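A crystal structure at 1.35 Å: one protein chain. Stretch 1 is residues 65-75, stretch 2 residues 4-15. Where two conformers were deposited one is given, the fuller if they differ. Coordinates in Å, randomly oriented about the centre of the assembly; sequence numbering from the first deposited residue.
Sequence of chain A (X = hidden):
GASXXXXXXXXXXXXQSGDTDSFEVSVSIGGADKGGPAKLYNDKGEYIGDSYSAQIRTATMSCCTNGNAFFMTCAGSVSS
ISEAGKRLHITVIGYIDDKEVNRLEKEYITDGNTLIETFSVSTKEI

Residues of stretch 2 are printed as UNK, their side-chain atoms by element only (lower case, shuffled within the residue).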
# COMPACT_ATOMS: atom_id res chain seq x y z
N THR A 65 7.04 10.94 6.59
CA THR A 65 8.36 10.40 6.34
C THR A 65 9.42 11.36 6.88
O THR A 65 9.11 12.44 7.38
CB THR A 65 8.60 10.20 4.83
OG1 THR A 65 8.64 11.48 4.18
CG2 THR A 65 7.51 9.32 4.19
N ASN A 66 10.69 10.95 6.78
CA ASN A 66 11.78 11.90 6.87
C ASN A 66 11.88 12.66 5.55
O ASN A 66 11.10 12.43 4.61
CB ASN A 66 13.10 11.22 7.28
CG ASN A 66 13.72 10.34 6.18
OD1 ASN A 66 13.45 10.52 4.99
ND2 ASN A 66 14.58 9.40 6.60
N GLY A 67 12.84 13.58 5.48
CA GLY A 67 12.94 14.46 4.32
C GLY A 67 13.60 13.87 3.10
O GLY A 67 13.86 14.60 2.13
N ASN A 68 13.89 12.57 3.13
CA ASN A 68 14.54 11.90 2.01
C ASN A 68 13.56 11.15 1.11
O ASN A 68 13.96 10.67 0.06
CB ASN A 68 15.58 10.90 2.51
CG ASN A 68 16.65 11.56 3.35
OD1 ASN A 68 17.05 12.70 3.11
ND2 ASN A 68 17.10 10.84 4.39
N ALA A 69 12.31 11.05 1.52
CA ALA A 69 11.34 10.27 0.76
C ALA A 69 10.98 10.95 -0.54
O ALA A 69 10.98 12.19 -0.61
CB ALA A 69 10.10 10.00 1.59
N PHE A 70 10.69 10.15 -1.57
CA PHE A 70 10.20 10.71 -2.84
C PHE A 70 8.82 10.21 -3.20
O PHE A 70 8.27 10.62 -4.20
CB PHE A 70 11.19 10.51 -3.99
CG PHE A 70 11.52 9.07 -4.27
CD1 PHE A 70 10.57 8.25 -4.87
CD2 PHE A 70 12.75 8.53 -3.94
CE1 PHE A 70 10.86 6.92 -5.15
CE2 PHE A 70 13.04 7.21 -4.24
CZ PHE A 70 12.08 6.40 -4.80
N PHE A 71 8.23 9.38 -2.34
CA PHE A 71 6.95 8.75 -2.59
C PHE A 71 6.38 8.20 -1.29
O PHE A 71 7.13 7.69 -0.46
CB PHE A 71 7.16 7.59 -3.56
CG PHE A 71 5.90 6.86 -3.95
CD1 PHE A 71 4.90 7.49 -4.67
CD2 PHE A 71 5.76 5.52 -3.65
CE1 PHE A 71 3.74 6.81 -5.05
CE2 PHE A 71 4.60 4.81 -4.04
CZ PHE A 71 3.60 5.47 -4.75
N MSE A 72 5.06 8.31 -1.14
CA MSE A 72 4.34 7.74 -0.01
C MSE A 72 2.96 7.35 -0.52
O MSE A 72 2.39 8.02 -1.36
CB MSE A 72 4.25 8.74 1.16
CG MSE A 72 3.88 8.15 2.62
SE MSE A 72 3.59 9.56 3.75
CE MSE A 72 3.78 8.54 5.38
N THR A 73 2.46 6.23 -0.01
CA THR A 73 1.18 5.63 -0.41
C THR A 73 0.35 5.23 0.79
O THR A 73 0.92 4.83 1.81
CB THR A 73 1.40 4.32 -1.18
OG1 THR A 73 2.20 3.41 -0.38
CG2 THR A 73 2.09 4.58 -2.48
N CYS A 74 -0.97 5.28 0.65
CA CYS A 74 -1.89 4.81 1.65
C CYS A 74 -2.96 4.02 0.91
O CYS A 74 -3.62 4.57 0.01
CB CYS A 74 -2.53 5.99 2.40
SG CYS A 74 -3.81 5.51 3.59
N ALA A 75 -3.09 2.75 1.27
CA ALA A 75 -4.15 1.87 0.76
C ALA A 75 -5.06 1.50 1.90
O ALA A 75 -4.62 1.16 2.99
CB ALA A 75 -3.56 0.60 0.12
N UNK A 4 7.50 13.41 -11.72
CA UNK A 4 6.27 13.27 -10.93
C UNK A 4 6.53 13.08 -9.44
O UNK A 4 5.58 13.01 -8.64
o UNK A 4 4.88 13.39 -13.34
c UNK A 4 5.44 12.08 -11.43
c UNK A 4 5.02 12.23 -12.88
o UNK A 4 4.81 11.19 -13.55
N UNK A 5 7.81 12.97 -9.07
CA UNK A 5 8.20 12.75 -7.69
C UNK A 5 9.02 13.93 -7.18
O UNK A 5 9.80 14.56 -7.92
c UNK A 5 8.27 10.25 -8.12
c UNK A 5 7.74 8.78 -9.95
c UNK A 5 9.00 11.45 -7.58
c UNK A 5 6.76 8.41 -7.80
c UNK A 5 7.44 9.50 -7.31
c UNK A 5 6.92 8.05 -9.14
c UNK A 5 8.41 9.88 -9.45
N UNK A 6 8.82 14.26 -5.91
CA UNK A 6 9.54 15.31 -5.25
C UNK A 6 10.08 14.75 -3.94
O UNK A 6 9.36 14.05 -3.23
c UNK A 6 8.59 16.47 -4.98
c UNK A 6 8.29 18.90 -4.31
o UNK A 6 7.20 18.88 -4.90
c UNK A 6 9.23 17.69 -4.32
n UNK A 6 8.72 19.95 -3.63
N UNK A 7 11.33 15.06 -3.64
CA UNK A 7 11.93 14.66 -2.39
C UNK A 7 11.54 15.68 -1.32
O UNK A 7 11.50 16.89 -1.59
o UNK A 7 13.70 13.48 -3.52
c UNK A 7 14.09 14.16 -1.23
c UNK A 7 13.44 14.51 -2.55
N UNK A 8 11.18 15.20 -0.14
CA UNK A 8 10.81 16.06 0.97
C UNK A 8 10.09 15.27 2.03
O UNK A 8 10.16 14.04 2.03
N UNK A 9 9.42 15.96 2.94
CA UNK A 9 8.62 15.28 3.95
C UNK A 9 7.25 14.98 3.33
O UNK A 9 6.47 15.88 3.03
c UNK A 9 9.83 17.15 7.17
c UNK A 9 8.49 16.09 5.26
c UNK A 9 9.86 16.26 5.93
c UNK A 9 7.53 15.40 6.22
N UNK A 10 7.01 13.69 3.10
CA UNK A 10 5.71 13.23 2.61
C UNK A 10 4.84 12.92 3.81
O UNK A 10 5.32 12.44 4.85
c UNK A 10 7.82 12.84 0.25
c UNK A 10 5.88 11.99 1.73
n UNK A 10 6.05 12.07 -0.78
n UNK A 10 7.97 12.96 -1.11
c UNK A 10 6.60 12.27 0.46
c UNK A 10 6.89 12.48 -1.71
N UNK A 11 3.54 13.20 3.66
CA UNK A 11 2.61 12.99 4.75
C UNK A 11 1.27 12.53 4.23
O UNK A 11 0.82 13.00 3.18
n UNK A 11 1.38 17.67 8.32
c UNK A 11 1.34 16.65 7.21
c UNK A 11 2.45 14.30 5.54
c UNK A 11 1.51 14.20 6.73
c UNK A 11 1.73 15.31 7.75
N UNK A 12 0.61 11.68 5.02
CA UNK A 12 -0.78 11.31 4.81
C UNK A 12 -1.57 11.61 6.06
O UNK A 12 -1.17 11.25 7.15
c UNK A 12 -0.90 9.79 4.50
c UNK A 12 -2.36 9.31 4.57
c UNK A 12 -0.26 9.46 3.15
c UNK A 12 -1.06 9.83 1.94
N UNK A 13 -2.69 12.28 5.88
CA UNK A 13 -3.65 12.51 6.95
C UNK A 13 -4.94 11.80 6.59
O UNK A 13 -5.41 11.92 5.47
c UNK A 13 -5.12 14.20 8.12
c UNK A 13 -3.93 14.01 7.14
c UNK A 13 -2.70 14.71 7.65
N UNK A 14 -5.51 11.07 7.55
CA UNK A 14 -6.80 10.41 7.36
C UNK A 14 -7.79 10.91 8.40
O UNK A 14 -7.47 10.97 9.59
c UNK A 14 -8.03 8.22 7.24
c UNK A 14 -5.23 6.92 6.66
c UNK A 14 -6.68 8.87 7.47
c UNK A 14 -5.64 8.35 6.47
N UNK A 15 -8.98 11.29 7.94
CA UNK A 15 -10.06 11.68 8.84
C UNK A 15 -11.31 10.90 8.48
O UNK A 15 -11.61 10.72 7.32
n UNK A 15 -9.45 16.21 10.23
o UNK A 15 -10.04 16.07 8.06
c UNK A 15 -9.61 15.54 9.09
c UNK A 15 -10.37 13.17 8.70
c UNK A 15 -9.23 14.08 9.10
O HOH W 1 6.46 12.47 -5.05

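Position 4 has four side-chain atoms: two carbons, the second carrying two oxygens. It touches nothing on stretch 1. This is an aspartate, D4.

Position 5 has one carbon leading to a ring of six carbons. The ring edge meets F70 O and the side chain of F71. This is F5. CD2 of F5 lies 3.4 Å from F70 O, and CE2 of F5 lies 3.8 Å from F71 CD1.

Position 6 has three carbons, the third carrying one oxygen and one nitrogen. Its CB points away from stretch 1. This is Q6. A water accepts from Q6 N at 3.1 Å and lies 2.7 Å from F70 O.

Position 7 has one carbon bearing an oxygen and a carbon. The side chain reaches G67 O and N68 O. This is T7, with CG2 of T7 3.4 Å from G67 O.

Position 8 has no side-chain atoms, so it is G8. G8 N donates to A69 O at 3.1 Å.

Position 9 has four carbons, forked at the first, with one arm two carbons long. It lies beside T65 and G67. This is I9, with CG2 of I9 3.6 Å from T65 O.

Position 10 has one carbon and a five-membered ring of three carbons and two nitrogens. F71 N sits over one face of the ring. This is H10. NE2 of H10 donates to Q6 O at 2.8 Å, which ties the ring to its own stretch.

Position 11 has four carbons in a row ending in nitrogen. Its CB points away. This is K11; its backbone N lies 3.6 Å from SE of the selenomethionine M72.

Position 12 again has four carbons, forked at the first, one arm two carbons long. It packs on M72 and C74. This is I12, with CG1 of I12 3.9 Å from M72 SE.

Position 13 has three carbons, one carrying the other two, out of reach: V13.

Position 14 has the same forked four-carbon pattern and meets C74. This is I14, with CD1 of I14 3.7 Å from C74 SG.

Position 15 has three carbons, the third carrying oxygen and nitrogen, and no contact: Q15.

The contact has two parts. Near T65 two hydrogen bonds join the stretches. T65 N donates to H10 O at 2.9 Å, backbone to backbone, and H10 N donates to the side-chain hydroxyl, T65 OG1, at 3.0 Å. Farther on, the strand axes come no closer than 7.1 Å, and side chains fill the gap. M72 and C74 point toward H10, I12 and I14, which point back.

Stretch 2 (4-15) DFQTGIHKIVIQ
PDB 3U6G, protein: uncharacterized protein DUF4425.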